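Local coordinates for conserved protein (Methanothermobacter thermautotrophicus, PDB 3BEY), which is of unknown function but belongs to the carboxymuconolactone decarboxylase family of the AhpD-like clan and may have peroxiredoxin activity, at residues V15-S18 with F19-R23; K31-E34 with R35-L38; V48-D51 with A52-R55. All blocks are in the same frame, centred on the assembly; numbering follows the deposited sequence.

Contact 1. Residues V15-S18 with F19-R23; sequences VAES and FKNFR
V15 and F19 open a run of four consecutive i to i+4 backbone hydrogen bonds in the middle of helix 13-27, a purely local contact in which one helical turn passes into the next. F19 N donates to V15 O over 2.9 Å, and the same pattern carries K20 to A16, N21 to E17 and F22 to S18. The carbonyl of V15 is gripped twice, because S18 OG also donates to V15 O, at 2.8 Å. That hydroxyl sits between the backbone N and the carbonyl carbon of its own residue (chi1 77°), a setting that folds it back along the helix and satisfies a buried polar group within its own turn. K20 starts its side chain against the preceding turn, its CG 3.1 Å from A16 O, before the end of the chain leads away. E17 and N21 lie one turn apart on the exposed side, joined by the backbone bond from N21 N to E17 O.

F19 and F22 both have CG anti to the backbone N. Their rings therefore leave the local contact altogether, and only the CB atoms stay against the helix: F19 CB lies 3.4 Å from V15 O, and F22 CB 3.6 Å from S18 O. The F19 ring meets F22 of a second subunit and the F22 ring meets F19 of that subunit, with planes inclined at about 55°, while F19 also packs on A83 of a third subunit. Within the chain, helix 6-11 covers another part of the surface, F8 touching V15 and A16 and L9 touching A16 and K20.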
loop_
_atom_site.group_PDB
_atom_site.type_symbol
_atom_site.label_atom_id
_atom_site.label_comp_id
_atom_site.label_asym_id
_atom_site.label_seq_id
_atom_site.Cartn_x
_atom_site.Cartn_y
_atom_site.Cartn_z
ATOM N N VAL D 15 21.325 6.642 12.850
ATOM C CA VAL D 15 20.527 5.834 11.928
ATOM C C VAL D 15 20.412 6.407 10.515
ATOM O O VAL D 15 20.503 5.668 9.539
ATOM C CB VAL D 15 19.100 5.566 12.483
ATOM C CG1 VAL D 15 19.192 5.022 13.894
ATOM C CG2 VAL D 15 18.265 6.824 12.437
ATOM N N ALA D 16 20.217 7.716 10.410
ATOM C CA ALA D 16 20.092 8.361 9.106
ATOM C C ALA D 16 21.350 8.133 8.280
ATOM O O ALA D 16 21.287 7.958 7.061
ATOM C CB ALA D 16 19.848 9.859 9.278
ATOM N N GLU D 17 22.493 8.134 8.955
ATOM C CA GLU D 17 23.768 7.930 8.291
ATOM C C GLU D 17 23.853 6.490 7.803
ATOM O O GLU D 17 24.174 6.249 6.640
ATOM C CB GLU D 17 24.907 8.254 9.261
ATOM C CG GLU D 17 26.310 8.176 8.684
ATOM C CD GLU D 17 27.032 6.911 9.098
ATOM O OE1 GLU D 17 26.863 6.490 10.268
ATOM O OE2 GLU D 17 27.776 6.344 8.265
ATOM N N SER D 18 23.549 5.534 8.680
ATOM C CA SER D 18 23.597 4.124 8.287
ATOM C C SER D 18 22.641 3.891 7.115
ATOM O O SER D 18 22.865 3.017 6.279
ATOM C CB SER D 18 23.196 3.217 9.450
ATOM O OG SER D 18 21.794 3.220 9.631
ATOM N N PHE D 19 21.572 4.679 7.066
ATOM C CA PHE D 19 20.608 4.553 5.992
ATOM C C PHE D 19 21.179 5.122 4.705
ATOM O O PHE D 19 20.986 4.554 3.629
ATOM C CB PHE D 19 19.307 5.280 6.329
ATOM C CG PHE D 19 18.243 5.112 5.277
ATOM C CD1 PHE D 19 17.664 3.863 5.048
ATOM C CD2 PHE D 19 17.852 6.186 4.484
ATOM C CE1 PHE D 19 16.707 3.688 4.044
ATOM C CE2 PHE D 19 16.900 6.019 3.480
ATOM C CZ PHE D 19 16.329 4.765 3.262
ATOM N N LYS D 20 21.865 6.256 4.811
ATOM C CA LYS D 20 22.468 6.871 3.637
ATOM C C LYS D 20 23.504 5.917 3.058
ATOM O O LYS D 20 23.719 5.878 1.851
ATOM C CB LYS D 20 23.113 8.215 3.998
ATOM C CG LYS D 20 22.103 9.288 4.408
ATOM C CD LYS D 20 22.742 10.671 4.520
ATOM C CE LYS D 20 21.765 11.722 5.068
ATOM N NZ LYS D 20 20.522 11.889 4.249
ATOM N N ASN D 21 24.128 5.127 3.925
ATOM C CA ASN D 21 25.130 4.160 3.485
ATOM C C ASN D 21 24.436 2.995 2.788
ATOM O O ASN D 21 24.937 2.467 1.791
ATOM C CB ASN D 21 25.956 3.661 4.679
ATOM C CG ASN D 21 27.021 4.670 5.117
ATOM O OD1 ASN D 21 27.674 4.494 6.145
ATOM N ND2 ASN D 21 27.202 5.728 4.324
ATOM N N PHE D 22 23.280 2.600 3.316
ATOM C CA PHE D 22 22.515 1.523 2.718
ATOM C C PHE D 22 22.073 1.995 1.346
ATOM O O PHE D 22 22.182 1.260 0.359
ATOM C CB PHE D 22 21.289 1.189 3.574
ATOM C CG PHE D 22 20.293 0.285 2.888
ATOM C CD1 PHE D 22 19.035 0.759 2.535
ATOM C CD2 PHE D 22 20.619 -1.032 2.575
ATOM C CE1 PHE D 22 18.112 -0.068 1.881
ATOM C CE2 PHE D 22 19.704 -1.865 1.921
ATOM C CZ PHE D 22 18.450 -1.382 1.572
ATOM N N ARG D 23 21.588 3.231 1.281
ATOM C CA ARG D 23 21.126 3.781 0.017
ATOM C C ARG D 23 22.258 3.770 -0.987
ATOM O O ARG D 23 22.067 3.385 -2.138
ATOM C CB ARG D 23 20.608 5.217 0.186
ATOM C CG ARG D 23 19.773 5.694 -1.004
ATOM C CD ARG D 23 20.134 7.103 -1.462
ATOM N NE ARG D 23 19.751 8.145 -0.512
ATOM C CZ ARG D 23 20.161 9.412 -0.590
ATOM N NH1 ARG D 23 20.970 9.793 -1.576
ATOM N NH2 ARG D 23 19.763 10.302 0.318
#

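Contact 2. Residues K31-E34 with R35-L38; sequences KLTE and REKL
T33 N donates to E36 OE1 over 2.8 Å in a nearly straight bond, with an N-H...O angle of 165°; it meets the carboxylate oxygen on its anti side, 26° out of the carboxylate plane. The return bond is longer: E36 N donates to T33 OG1 at 3.2 Å. Together the two reciprocal bonds form a capping box, with T33 as the N-cap of helix 34-47. The threonine hydroxyl is placed for this between its own backbone N and carbonyl carbon (chi1 72°), while T33 CG2 lies alongside the carboxylate, 3.5 Å from E36 OE1. Regular helical bonding then sets in with K37 N to T33 O (3.1 Å) and L38 N to E34 O. L32 crosses E36 at about a right angle and also leans on the K37 chain, its CB 3.8 Å from K37 CG. Bent at chi3, that chain passes close over the loop backbone, and its ammonium is hydrogen-bonded to E29 O. E34 and L38 lie side by side, pointing the same way, E34 CG 4.0 Å from L38 CD1. R35 makes a salt bridge with E70 and another with E36 of a third subunit, whose own R35 pairs in turn with E36 OE2.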
loop_
_atom_site.group_PDB
_atom_site.type_symbol
_atom_site.label_atom_id
_atom_site.label_comp_id
_atom_site.label_asym_id
_atom_site.label_seq_id
_atom_site.Cartn_x
_atom_site.Cartn_y
_atom_site.Cartn_z
ATOM N N LYS D 31 26.084 -4.972 -10.254
ATOM C CA LYS D 31 25.235 -5.903 -10.995
ATOM C C LYS D 31 24.459 -5.212 -12.117
ATOM O O LYS D 31 24.354 -5.740 -13.223
ATOM C CB LYS D 31 24.250 -6.599 -10.045
ATOM C CG LYS D 31 24.851 -7.693 -9.169
ATOM C CD LYS D 31 25.409 -8.836 -10.002
ATOM C CE LYS D 31 25.865 -10.000 -9.125
ATOM N NZ LYS D 31 26.885 -9.590 -8.124
ATOM N N LEU D 32 23.911 -4.037 -11.829
ATOM C CA LEU D 32 23.151 -3.295 -12.826
ATOM C C LEU D 32 23.829 -1.970 -13.191
ATOM O O LEU D 32 24.559 -1.390 -12.385
ATOM C CB LEU D 32 21.731 -2.990 -12.324
ATOM C CG LEU D 32 20.799 -4.111 -11.865
ATOM C CD1 LEU D 32 19.435 -3.505 -11.540
ATOM C CD2 LEU D 32 20.659 -5.171 -12.952
ATOM N N THR D 33 23.559 -1.503 -14.406
ATOM C CA THR D 33 24.100 -0.245 -14.895
ATOM C C THR D 33 23.320 0.897 -14.252
ATOM O O THR D 33 22.175 0.718 -13.818
ATOM C CB THR D 33 23.931 -0.117 -16.417
ATOM O OG1 THR D 33 22.547 0.104 -16.724
ATOM C CG2 THR D 33 24.407 -1.390 -17.125
ATOM N N GLU D 34 23.944 2.070 -14.198
ATOM C CA GLU D 34 23.326 3.257 -13.625
ATOM C C GLU D 34 21.989 3.553 -14.315
ATOM O O GLU D 34 21.037 4.023 -13.696
ATOM C CB GLU D 34 24.265 4.455 -13.800
ATOM C CG GLU D 34 23.843 5.707 -13.047
ATOM C CD GLU D 34 24.562 6.950 -13.540
ATOM O OE1 GLU D 34 24.593 7.955 -12.797
ATOM O OE2 GLU D 34 25.085 6.925 -14.678
ATOM N N ARG D 35 21.927 3.286 -15.608
ATOM C CA ARG D 35 20.715 3.529 -16.361
ATOM C C ARG D 35 19.567 2.671 -15.821
ATOM O O ARG D 35 18.473 3.167 -15.556
ATOM C CB ARG D 35 20.956 3.210 -17.838
ATOM C CG ARG D 35 19.718 3.267 -18.696
ATOM C CD ARG D 35 20.048 2.957 -20.141
ATOM N NE ARG D 35 18.846 2.714 -20.934
ATOM C CZ ARG D 35 18.057 3.665 -21.423
ATOM N NH1 ARG D 35 16.984 3.330 -22.126
ATOM N NH2 ARG D 35 18.350 4.944 -21.232
ATOM N N GLU D 36 19.831 1.381 -15.655
ATOM C CA GLU D 36 18.818 0.456 -15.178
ATOM C C GLU D 36 18.340 0.798 -13.769
ATOM O O GLU D 36 17.138 0.816 -13.508
ATOM C CB GLU D 36 19.366 -0.968 -15.265
ATOM C CG GLU D 36 19.844 -1.298 -16.676
ATOM C CD GLU D 36 20.653 -2.581 -16.760
ATOM O OE1 GLU D 36 21.509 -2.813 -15.873
ATOM O OE2 GLU D 36 20.443 -3.352 -17.727
ATOM N N LYS D 37 19.275 1.098 -12.873
ATOM C CA LYS D 37 18.918 1.460 -11.504
ATOM C C LYS D 37 18.092 2.752 -11.435
ATOM O O LYS D 37 17.226 2.895 -10.570
ATOM C CB LYS D 37 20.177 1.577 -10.648
ATOM C CG LYS D 37 20.847 0.222 -10.395
ATOM C CD LYS D 37 22.244 0.372 -9.802
ATOM C CE LYS D 37 23.215 0.968 -10.821
ATOM N NZ LYS D 37 24.598 1.039 -10.306
ATOM N N LEU D 38 18.344 3.681 -12.352
ATOM C CA LEU D 38 17.597 4.936 -12.384
ATOM C C LEU D 38 16.160 4.684 -12.844
ATOM O O LEU D 38 15.216 5.165 -12.222
ATOM C CB LEU D 38 18.277 5.950 -13.316
ATOM C CG LEU D 38 19.571 6.570 -12.776
ATOM C CD1 LEU D 38 20.256 7.367 -13.868
ATOM C CD2 LEU D 38 19.260 7.458 -11.578
#

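Contact 3. Residues V48-D51 with A52-R55; sequences VRCD and ACTR
C50 and C53 face each other across the first turn of helix 51-62, their CA atoms 5.4 Å apart, where R49, at positive phi in a Schellman motif, has ended helix 34-47 and C50 takes the N-cap position of the next. A disulfide joins the two cysteines, SG to SG 2.0 Å, with a chi3 of 82°, close to the 90° at which such a bond is relaxed. The two sulfurs reach each other by different torsions: C50 SG is anti to its backbone N (chi1 164°), whereas C53 SG lies beside its own N and anti to the carbonyl carbon.

C50 O is held by two donors from a single residue. T54 N approaches C50 O in the carbonyl plane at 3.0 Å, and T54 OG1 donates to C50 O from above that plane at 2.9 Å. Replacing T54 by a valine would probably leave C50 O with the amide alone, giving up the hydroxyl's grip on the backbone beside the disulfide. R55 N donates to D51 O over 3.1 Å, nearly straight. The D51 and R55 side chains carry opposite charges but stay apart, D51 OD2 to R55 NE 5.1 Å.

S45 of helix 34-47 touches both C53 and T54. The turn is also lined by other chains: S85 of a third subunit packs on C50 and C53, and R49 of a fifth subunit packs on C50. Two cysteines with two residues between them, placed at the start of a helix, form the CXXC arrangement of AhpD-like proteins. The oxidised pair observed here is consistent with a redox-active disulfide, as in AhpD, and with the peroxiredoxin activity tentatively assigned to the family.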
loop_
_atom_site.group_PDB
_atom_site.type_symbol
_atom_site.label_atom_id
_atom_site.label_comp_id
_atom_site.label_asym_id
_atom_site.label_seq_id
_atom_site.Cartn_x
_atom_site.Cartn_y
_atom_site.Cartn_z
ATOM N N VAL D 48 4.815 2.449 -5.745
ATOM C CA VAL D 48 4.592 2.669 -4.327
ATOM C C VAL D 48 3.812 3.973 -4.102
ATOM O O VAL D 48 3.449 4.318 -2.985
ATOM C CB VAL D 48 5.968 2.675 -3.622
ATOM C CG1 VAL D 48 6.024 3.694 -2.522
ATOM C CG2 VAL D 48 6.261 1.278 -3.103
ATOM N N ARG D 49 3.535 4.680 -5.190
ATOM C CA ARG D 49 2.787 5.938 -5.147
ATOM C C ARG D 49 3.337 7.015 -4.204
ATOM O O ARG D 49 2.615 7.567 -3.372
ATOM C CB ARG D 49 1.300 5.658 -4.848
ATOM C CG ARG D 49 0.479 5.329 -6.105
ATOM C CD ARG D 49 -0.997 4.977 -5.828
ATOM N NE ARG D 49 -1.681 5.915 -4.930
ATOM C CZ ARG D 49 -1.902 7.201 -5.191
ATOM N NH1 ARG D 49 -2.524 7.958 -4.298
ATOM N NH2 ARG D 49 -1.509 7.733 -6.340
ATOM N N CYS D 50 4.628 7.305 -4.333
ATOM C CA CYS D 50 5.248 8.345 -3.527
ATOM C C CYS D 50 5.632 9.472 -4.474
ATOM O O CYS D 50 6.611 9.367 -5.208
ATOM C CB CYS D 50 6.487 7.822 -2.790
ATOM S SG CYS D 50 7.535 9.173 -2.165
ATOM N N ASP D 51 4.849 10.545 -4.449
ATOM C CA ASP D 51 5.054 11.708 -5.312
ATOM C C ASP D 51 6.426 12.387 -5.220
ATOM O O ASP D 51 7.036 12.692 -6.242
ATOM C CB ASP D 51 3.959 12.743 -5.046
ATOM C CG ASP D 51 4.056 13.940 -5.965
ATOM O OD1 ASP D 51 3.811 13.774 -7.182
ATOM O OD2 ASP D 51 4.387 15.049 -5.478
ATOM N N ALA D 52 6.913 12.626 -4.010
ATOM C CA ALA D 52 8.210 13.274 -3.852
ATOM C C ALA D 52 9.328 12.375 -4.368
ATOM O O ALA D 52 10.251 12.844 -5.033
ATOM C CB ALA D 52 8.449 13.625 -2.386
ATOM N N CYS D 53 9.239 11.082 -4.063
ATOM C CA CYS D 53 10.249 10.130 -4.498
ATOM C C CYS D 53 10.313 10.083 -6.011
ATOM O O CYS D 53 11.381 9.946 -6.599
ATOM C CB CYS D 53 9.923 8.716 -4.029
ATOM S SG CYS D 53 9.449 8.451 -2.295
ATOM N N THR D 54 9.150 10.159 -6.637
ATOM C CA THR D 54 9.068 10.098 -8.086
ATOM C C THR D 54 9.752 11.301 -8.718
ATOM O O THR D 54 10.618 11.146 -9.578
ATOM C CB THR D 54 7.589 10.012 -8.540
ATOM O OG1 THR D 54 7.008 8.810 -8.016
ATOM C CG2 THR D 54 7.483 10.007 -10.061
ATOM N N ARG D 55 9.374 12.496 -8.277
ATOM C CA ARG D 55 9.953 13.732 -8.794
ATOM C C ARG D 55 11.468 13.726 -8.623
ATOM O O ARG D 55 12.212 14.061 -9.548
ATOM C CB ARG D 55 9.343 14.940 -8.071
ATOM C CG ARG D 55 9.868 16.285 -8.544
ATOM C CD ARG D 55 9.075 17.442 -7.935
ATOM N NE ARG D 55 8.892 17.306 -6.486
ATOM C CZ ARG D 55 9.883 17.277 -5.595
ATOM N NH1 ARG D 55 11.149 17.378 -5.998
ATOM N NH2 ARG D 55 9.608 17.137 -4.299
#

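In the fold
From the N terminus, the chain meets the three contacts in series; each joins adjoining segments, so none closes a long loop and none encloses or crosses another. Contact 1 is internal to helix 13-27. The chain then passes through a loop into contact 2, which joins the end of that loop to the start of helix 34-47; contact 3 follows beyond that helix and joins the turn to the start of helix 51-62. The centres of contacts 1 and 2 and of contacts 1 and 3 are about 20 Å apart, those of contacts 2 and 3 about 19 Å, and no two contacts touch. All three nevertheless touch the same third subunit of the six-chain assembly.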